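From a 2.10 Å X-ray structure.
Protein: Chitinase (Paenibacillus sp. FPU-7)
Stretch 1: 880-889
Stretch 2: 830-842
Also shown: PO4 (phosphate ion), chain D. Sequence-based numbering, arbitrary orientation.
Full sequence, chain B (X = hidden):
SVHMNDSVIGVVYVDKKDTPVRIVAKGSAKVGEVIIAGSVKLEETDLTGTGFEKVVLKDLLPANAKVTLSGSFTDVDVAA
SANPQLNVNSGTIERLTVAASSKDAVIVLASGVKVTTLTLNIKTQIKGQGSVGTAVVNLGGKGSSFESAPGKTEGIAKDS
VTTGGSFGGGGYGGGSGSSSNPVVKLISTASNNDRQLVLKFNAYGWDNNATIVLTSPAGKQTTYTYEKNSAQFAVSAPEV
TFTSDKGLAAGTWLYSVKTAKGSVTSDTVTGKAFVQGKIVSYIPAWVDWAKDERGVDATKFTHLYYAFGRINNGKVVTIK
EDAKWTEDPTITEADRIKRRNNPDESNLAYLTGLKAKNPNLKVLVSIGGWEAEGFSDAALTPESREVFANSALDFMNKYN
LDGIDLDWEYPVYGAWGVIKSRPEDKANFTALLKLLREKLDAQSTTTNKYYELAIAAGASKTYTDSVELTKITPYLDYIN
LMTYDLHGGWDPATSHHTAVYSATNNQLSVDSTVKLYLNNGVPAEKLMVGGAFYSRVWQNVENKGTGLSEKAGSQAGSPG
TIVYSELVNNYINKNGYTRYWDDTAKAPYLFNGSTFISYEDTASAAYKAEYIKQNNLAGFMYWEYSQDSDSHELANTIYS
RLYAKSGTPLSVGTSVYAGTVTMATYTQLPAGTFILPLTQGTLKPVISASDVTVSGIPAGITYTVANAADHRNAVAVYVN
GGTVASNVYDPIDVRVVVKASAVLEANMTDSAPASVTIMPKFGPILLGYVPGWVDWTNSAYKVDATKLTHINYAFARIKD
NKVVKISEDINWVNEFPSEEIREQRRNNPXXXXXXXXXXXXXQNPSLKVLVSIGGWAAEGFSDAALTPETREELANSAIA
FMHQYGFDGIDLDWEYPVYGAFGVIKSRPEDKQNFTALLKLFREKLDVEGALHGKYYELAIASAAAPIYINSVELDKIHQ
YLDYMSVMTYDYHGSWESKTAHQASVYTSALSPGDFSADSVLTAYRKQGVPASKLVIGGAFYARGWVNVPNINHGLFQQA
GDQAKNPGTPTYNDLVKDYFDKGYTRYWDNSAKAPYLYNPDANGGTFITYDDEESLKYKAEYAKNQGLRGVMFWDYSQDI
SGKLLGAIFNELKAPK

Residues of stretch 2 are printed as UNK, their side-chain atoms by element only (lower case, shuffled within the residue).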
# COMPACT_ATOMS: atom_id res chain seq x y z
N ALA B 880 28.11 -49.28 25.57
CA ALA B 880 28.40 -50.74 25.55
C ALA B 880 27.89 -51.34 24.23
O ALA B 880 28.57 -52.18 23.59
CB ALA B 880 27.78 -51.49 26.79
N PHE B 881 26.72 -50.88 23.78
CA PHE B 881 26.15 -51.38 22.53
C PHE B 881 27.09 -51.01 21.32
O PHE B 881 27.36 -51.79 20.45
CB PHE B 881 24.75 -50.80 22.38
CG PHE B 881 23.93 -51.41 21.26
CD1 PHE B 881 24.12 -50.99 19.95
CD2 PHE B 881 22.95 -52.38 21.53
CE1 PHE B 881 23.40 -51.53 18.95
CE2 PHE B 881 22.19 -52.91 20.52
CZ PHE B 881 22.40 -52.46 19.22
N MET B 882 27.57 -49.79 21.35
CA MET B 882 28.47 -49.25 20.34
C MET B 882 29.70 -50.14 20.17
O MET B 882 30.00 -50.63 19.06
CB MET B 882 28.79 -47.78 20.64
CG MET B 882 29.72 -47.10 19.59
SD MET B 882 30.36 -45.52 20.24
CE MET B 882 31.64 -46.16 21.25
N HIS B 883 30.38 -50.37 21.25
CA HIS B 883 31.55 -51.24 21.23
C HIS B 883 31.23 -52.70 20.89
O HIS B 883 31.95 -53.33 20.14
CB HIS B 883 32.27 -51.25 22.61
CG HIS B 883 32.97 -49.98 22.93
ND1 HIS B 883 33.94 -49.48 22.11
CD2 HIS B 883 32.96 -49.18 24.04
CE1 HIS B 883 34.45 -48.38 22.65
NE2 HIS B 883 33.83 -48.15 23.79
N GLN B 884 30.19 -53.23 21.49
CA GLN B 884 29.88 -54.63 21.28
C GLN B 884 29.67 -54.94 19.78
O GLN B 884 30.22 -55.89 19.28
CB GLN B 884 28.55 -54.95 21.98
CG GLN B 884 28.20 -56.39 21.71
CD GLN B 884 27.11 -56.96 22.65
OE1 GLN B 884 26.39 -56.23 23.36
NE2 GLN B 884 27.00 -58.30 22.64
N TYR B 885 28.97 -54.06 19.05
CA TYR B 885 28.70 -54.30 17.63
C TYR B 885 29.57 -53.55 16.64
O TYR B 885 29.30 -53.52 15.44
CB TYR B 885 27.20 -54.09 17.40
CG TYR B 885 26.40 -55.04 18.31
CD1 TYR B 885 26.53 -56.45 18.18
CD2 TYR B 885 25.58 -54.55 19.29
CE1 TYR B 885 25.79 -57.32 19.01
CE2 TYR B 885 24.87 -55.37 20.12
CZ TYR B 885 24.95 -56.75 19.96
OH TYR B 885 24.17 -57.52 20.83
N GLY B 886 30.67 -52.97 17.12
CA GLY B 886 31.65 -52.45 16.19
C GLY B 886 31.28 -51.07 15.55
O GLY B 886 31.75 -50.76 14.49
N PHE B 887 30.49 -50.27 16.21
CA PHE B 887 30.13 -48.90 15.72
C PHE B 887 31.20 -47.86 15.95
O PHE B 887 32.03 -47.96 16.90
CB PHE B 887 28.77 -48.49 16.32
CG PHE B 887 27.63 -49.27 15.73
CD1 PHE B 887 27.22 -49.05 14.45
CD2 PHE B 887 27.00 -50.29 16.48
CE1 PHE B 887 26.13 -49.70 13.93
CE2 PHE B 887 25.99 -51.02 15.94
CZ PHE B 887 25.58 -50.76 14.63
N ASP B 888 31.18 -46.80 15.13
CA ASP B 888 32.16 -45.70 15.16
C ASP B 888 31.57 -44.40 15.76
O ASP B 888 32.25 -43.35 15.83
CB ASP B 888 32.64 -45.40 13.75
CG ASP B 888 33.22 -46.63 13.07
OD1 ASP B 888 33.95 -47.30 13.70
OD2 ASP B 888 32.86 -46.94 11.91
N GLY B 889 30.34 -44.51 16.26
CA GLY B 889 29.68 -43.40 16.91
C GLY B 889 28.24 -43.68 17.17
O GLY B 889 27.78 -44.83 16.98
N UNK B 830 19.74 -58.45 12.99
CA UNK B 830 20.69 -57.43 13.48
C UNK B 830 22.04 -58.00 13.48
O UNK B 830 22.95 -57.41 12.87
o UNK B 830 17.99 -56.47 15.34
o UNK B 830 19.08 -54.95 14.11
c UNK B 830 19.03 -56.05 14.77
c UNK B 830 20.26 -56.90 14.86
N UNK B 831 22.23 -59.20 14.06
CA UNK B 831 23.58 -59.75 14.06
C UNK B 831 24.15 -59.95 12.65
O UNK B 831 25.33 -59.71 12.44
o UNK B 831 23.98 -59.99 16.89
c UNK B 831 23.64 -61.12 14.75
c UNK B 831 23.63 -61.03 16.27
o UNK B 831 23.30 -62.05 16.88
N UNK B 832 23.36 -60.51 11.73
CA UNK B 832 23.84 -60.66 10.33
C UNK B 832 24.17 -59.28 9.73
O UNK B 832 25.16 -59.12 9.06
c UNK B 832 22.81 -61.36 9.47
N UNK B 833 23.29 -58.31 9.94
CA UNK B 833 23.61 -56.92 9.48
C UNK B 833 24.86 -56.35 10.09
O UNK B 833 25.60 -55.67 9.38
c UNK B 833 21.36 -56.22 8.75
n UNK B 833 20.14 -55.79 9.10
c UNK B 833 22.46 -55.99 9.72
o UNK B 833 21.62 -56.70 7.64
N UNK B 834 25.19 -56.67 11.35
CA UNK B 834 26.36 -56.13 11.91
C UNK B 834 27.57 -56.81 11.29
O UNK B 834 28.62 -56.13 11.11
c UNK B 834 25.28 -55.62 14.24
c UNK B 834 24.84 -56.16 15.44
c UNK B 834 23.63 -53.89 14.51
c UNK B 834 24.65 -54.45 13.79
c UNK B 834 23.22 -54.44 15.70
c UNK B 834 26.44 -56.28 13.46
c UNK B 834 23.79 -55.60 16.13
N UNK B 835 27.49 -58.11 10.96
CA UNK B 835 28.65 -58.71 10.25
C UNK B 835 28.76 -58.13 8.87
O UNK B 835 29.86 -57.90 8.39
c UNK B 835 28.51 -60.23 10.13
N UNK B 836 27.64 -57.85 8.23
CA UNK B 836 27.68 -57.18 6.90
C UNK B 836 28.35 -55.80 6.95
O UNK B 836 29.26 -55.50 6.19
c UNK B 836 26.18 -55.23 2.35
c UNK B 836 26.75 -57.13 3.81
c UNK B 836 26.72 -56.53 2.52
c UNK B 836 25.67 -54.55 3.46
o UNK B 836 26.12 -54.56 1.12
c UNK B 836 26.24 -56.44 4.91
c UNK B 836 25.72 -55.14 4.71
c UNK B 836 26.27 -57.05 6.31
N UNK B 837 27.92 -54.98 7.90
CA UNK B 837 28.50 -53.62 8.04
C UNK B 837 30.01 -53.70 8.25
O UNK B 837 30.77 -52.91 7.70
c UNK B 837 26.33 -51.47 7.84
c UNK B 837 26.43 -52.52 8.90
c UNK B 837 25.77 -52.02 10.19
c UNK B 837 27.85 -52.92 9.23
N UNK B 838 30.43 -54.71 9.00
CA UNK B 838 31.82 -54.87 9.22
C UNK B 838 32.64 -55.17 7.96
O UNK B 838 33.80 -54.73 7.90
c UNK B 838 35.05 -57.42 11.98
c UNK B 838 33.62 -56.94 11.82
c UNK B 838 33.48 -56.15 10.55
n UNK B 838 35.17 -58.08 13.30
c UNK B 838 32.03 -55.89 10.29
N UNK B 839 32.02 -55.78 6.93
CA UNK B 839 32.68 -56.11 5.69
C UNK B 839 32.71 -54.88 4.84
O UNK B 839 33.66 -54.66 4.12
c UNK B 839 31.87 -58.52 5.66
c UNK B 839 32.00 -57.26 4.84
o UNK B 839 30.75 -56.81 4.21
N UNK B 840 31.65 -54.09 4.90
CA UNK B 840 31.73 -52.77 4.35
C UNK B 840 32.95 -52.07 4.87
O UNK B 840 33.67 -51.44 4.10
c UNK B 840 30.51 -51.96 4.66
c UNK B 840 29.22 -53.13 2.80
c UNK B 840 29.43 -51.88 3.64
c UNK B 840 28.15 -51.46 4.34
N UNK B 841 33.17 -52.15 6.19
CA UNK B 841 34.22 -51.31 6.79
C UNK B 841 35.60 -51.74 6.33
O UNK B 841 36.56 -51.03 6.60
c UNK B 841 34.09 -51.23 8.33
c UNK B 841 33.66 -49.96 11.32
c UNK B 841 33.02 -50.25 8.82
n UNK B 841 34.54 -48.85 10.82
c UNK B 841 32.61 -50.39 10.30
N UNK B 842 35.70 -52.87 5.60
CA UNK B 842 36.97 -53.32 4.98
C UNK B 842 37.20 -52.74 3.60
O UNK B 842 38.25 -52.18 3.37
n UNK B 842 36.33 -57.23 7.69
c UNK B 842 37.24 -55.39 6.38
o UNK B 842 36.93 -57.64 5.55
c UNK B 842 36.82 -56.85 6.50
c UNK B 842 37.07 -54.83 4.97
P PO4 D . 34.64 -50.00 18.58
O1 PO4 D . 33.17 -49.57 18.76
O2 PO4 D . 34.92 -50.55 19.93
O3 PO4 D . 34.67 -50.97 17.50
O4 PO4 D . 35.56 -48.79 18.34
O HOH W 1 29.74 -54.35 12.76

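Position 830 has two side-chain carbons, the second carrying two oxygens. Nothing on stretch 1 lies within contact range. It is Asp830.

Position 831 again has two carbons with two oxygens on the second. One oxygen lies 3.9 Å from CE1 of Tyr885. This is Asp831, and the oxygen is OD1.

Position 832 carries a single carbon and touches nothing on stretch 1: Ala832.

Position 833 has two carbons, the second bearing one oxygen and one nitrogen. That is an amide, out of reach of stretch 1: Asn833.

Position 834 shows one carbon leading to a ring of six carbons with no oxygen. The ring meets Phe881, Tyr885 and Phe887. It is Phe834. Its backbone N donates a helical hydrogen bond to the O of Asp830 at 2.8 Å.

Position 835 is a single carbon pointing away from stretch 1: Ala835.

Position 836 has one carbon, then a six-carbon ring bearing an oxygen. It is Tyr836, with no contact to stretch 1.

Position 837 has four carbons, forked at the second. One terminal carbon is 4.4 Å from CE1 of Phe887. This is Leu837, and the carbon is CD1.

Position 838 has four carbons in a row ending in nitrogen. It is Lys838, extended with all four chi angles t, and it makes no contact.

Position 839 has one carbon carrying an oxygen and a carbon: Thr839. Its OG1 donates to the O of Tyr836 at 2.8 Å, within the helix.

Position 840 has four carbons, forked at the second, and is out of reach: Leu840.

Position 841 has four carbons in a row ending in nitrogen. The nitrogen is 2.8 Å from OD2 of Asp888. It is Lys841.

Position 842 has three carbons, the third carrying oxygen and nitrogen. It is Gln842, poorly ordered and without contact.

The contact centres on Phe834. CB of Tyr885 sits over its face, 4.0 Å from the ring centroid, as a CH-pi contact. Phe887 turns its edge to that ring, with planes at 83°. CZ of Phe881 adds a 4.1 Å approach to CZ of Phe834. At the other end, Lys841 NZ donates to Asp888 OD2 at 2.8 Å, a hydrogen bond within a salt bridge that pairs opposite charges. One water joins the backbones, donating to the O of Phe834 at 2.7 Å and the O of Tyr885 at 2.8 Å. Aromatic packing and one charged pair thus hold the helix of stretch 2 against Phe881, Tyr885, Phe887 and Asp888.

Stretch 2 (830-842) DDANFAYLKTLKQ
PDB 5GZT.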